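Local coordinates for probable 3-hydroxybutyryl-CoA dehydrogenase (Escherichia coli, PDB 3MOG), which catalyses the NAD-dependent oxidation of (3S)-3-hydroxyadipyl-CoA to 3-oxoadipyl-CoA in the phenylacetate degradation pathway, at residues S185-I190 with F250-Q255. Sequence-based numbering, arbitrary orientation.
Sequences STPGFI and FNAFWQ
Pro187 sets its CG over one face of the Phe253 ring, a compact case of a proline CH-pi contact at a helix terminus. That carbon stands 4.1 Å from the centroid of the Phe253 ring and only 13° off its normal, while Pro187 CB comes to 3.7 Å from Phe253 CE1. The same two methylenes also meet the Ala252 methyl, with Pro187 CG 3.6 Å from Ala252 CB, so the proline's CB-CG edge sits in the corner formed by a methyl and an aromatic face. Phe253 reaches it because CG lies beside the backbone N and anti to the carbonyl carbon, with chi1 -85°, which swings the CE1 and CZ side of the ring in under the proline. With an alanine here, Pro187 CG is likely to lose the ring face it rests on, and a gap would open beside Phe259, whose ring meets that of Phe253. Behind these groups, a type II turn from Thr186 to Phe189 presents the proline, and a Schellman motif with Trp254 as C-prime residue ends helix 239-252. Leu263 of a neighbouring subunit packs on both Pro187 and Phe253, placing the contact at the trimer interface. The loop after strand 179-184, an edge strand of the Rossmann-type sheet, thus meets the C-terminal end of helix 239-252 through apolar and CH-pi packing, whose hold depends on close fit and ring orientation rather than on charge.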
# COMPACT_ATOMS: atom_id res chain seq x y z
N SER C 185 -8.29 17.23 13.48
CA SER C 185 -8.33 17.33 12.04
C SER C 185 -7.63 16.16 11.34
O SER C 185 -6.62 16.34 10.67
CB SER C 185 -7.73 18.68 11.60
OG SER C 185 -8.14 18.94 10.28
N THR C 186 -8.19 14.97 11.49
CA THR C 186 -7.65 13.78 10.85
C THR C 186 -8.60 13.40 9.71
O THR C 186 -9.78 13.77 9.75
CB THR C 186 -7.52 12.65 11.89
OG1 THR C 186 -8.80 12.42 12.50
CG2 THR C 186 -6.50 13.02 12.96
N PRO C 187 -8.09 12.67 8.70
CA PRO C 187 -8.89 12.34 7.52
C PRO C 187 -10.23 11.69 7.84
O PRO C 187 -10.27 10.67 8.54
CB PRO C 187 -8.02 11.33 6.77
CG PRO C 187 -6.63 11.61 7.22
CD PRO C 187 -6.73 12.10 8.62
N GLY C 188 -11.31 12.29 7.33
CA GLY C 188 -12.67 11.76 7.45
C GLY C 188 -13.35 12.11 8.76
O GLY C 188 -14.47 11.68 9.01
N PHE C 189 -12.66 12.88 9.60
CA PHE C 189 -13.08 13.23 10.97
C PHE C 189 -13.54 12.00 11.77
O PHE C 189 -12.75 11.07 11.96
CB PHE C 189 -14.10 14.38 10.96
CG PHE C 189 -13.65 15.62 10.18
CD1 PHE C 189 -12.30 15.99 10.11
CD2 PHE C 189 -14.59 16.43 9.56
CE1 PHE C 189 -11.90 17.11 9.41
CE2 PHE C 189 -14.20 17.57 8.86
CZ PHE C 189 -12.85 17.91 8.78
N ILE C 190 -14.79 11.99 12.25
CA ILE C 190 -15.37 10.76 12.83
C ILE C 190 -16.27 10.08 11.80
O ILE C 190 -16.00 8.95 11.37
CB ILE C 190 -16.22 11.02 14.09
CG1 ILE C 190 -15.44 11.76 15.17
CG2 ILE C 190 -16.75 9.71 14.68
CD1 ILE C 190 -16.40 12.32 16.23
N PHE C 250 -8.89 7.12 1.80
CA PHE C 250 -7.88 6.16 1.37
C PHE C 250 -6.50 6.81 1.12
O PHE C 250 -5.48 6.33 1.64
CB PHE C 250 -8.37 5.46 0.09
CG PHE C 250 -7.40 4.45 -0.49
CD1 PHE C 250 -7.07 3.30 0.21
CD2 PHE C 250 -6.84 4.65 -1.75
CE1 PHE C 250 -6.21 2.36 -0.32
CE2 PHE C 250 -5.96 3.71 -2.29
CZ PHE C 250 -5.65 2.57 -1.59
N ASN C 251 -6.49 7.89 0.34
CA ASN C 251 -5.25 8.56 -0.04
C ASN C 251 -4.63 9.38 1.08
O ASN C 251 -3.42 9.47 1.16
CB ASN C 251 -5.48 9.45 -1.27
CG ASN C 251 -5.70 8.65 -2.55
OD1 ASN C 251 -5.00 7.67 -2.82
ND2 ASN C 251 -6.67 9.07 -3.34
N ALA C 252 -5.47 9.95 1.95
CA ALA C 252 -4.98 10.74 3.07
C ALA C 252 -4.36 9.88 4.17
O ALA C 252 -3.67 10.39 5.06
CB ALA C 252 -6.09 11.65 3.64
N PHE C 253 -4.63 8.57 4.11
CA PHE C 253 -4.03 7.59 5.03
C PHE C 253 -2.93 6.81 4.32
O PHE C 253 -2.51 5.71 4.76
CB PHE C 253 -5.07 6.62 5.57
CG PHE C 253 -5.82 7.12 6.80
CD1 PHE C 253 -7.18 7.37 6.74
CD2 PHE C 253 -5.17 7.28 8.03
CE1 PHE C 253 -7.90 7.81 7.87
CE2 PHE C 253 -5.87 7.72 9.16
CZ PHE C 253 -7.25 7.98 9.08
N TRP C 254 -2.45 7.39 3.21
CA TRP C 254 -1.38 6.81 2.41
C TRP C 254 -1.71 5.37 2.04
O TRP C 254 -0.94 4.44 2.30
CB TRP C 254 -0.03 6.91 3.13
CG TRP C 254 0.40 8.32 3.43
CD1 TRP C 254 0.85 9.26 2.53
CD2 TRP C 254 0.43 8.95 4.72
NE1 TRP C 254 1.14 10.43 3.18
CE2 TRP C 254 0.89 10.28 4.52
CE3 TRP C 254 0.09 8.54 6.01
CZ2 TRP C 254 1.04 11.19 5.57
CZ3 TRP C 254 0.23 9.44 7.06
CH2 TRP C 254 0.71 10.75 6.83
N GLN C 255 -2.86 5.20 1.42
CA GLN C 255 -3.33 3.92 0.88
C GLN C 255 -3.54 2.72 1.80
O GLN C 255 -3.31 1.61 1.41
CB GLN C 255 -2.48 3.50 -0.32
CG GLN C 255 -2.52 4.43 -1.46
CD GLN C 255 -1.63 5.61 -1.28
OE1 GLN C 255 -0.49 5.48 -0.88
NE2 GLN C 255 -2.14 6.78 -1.59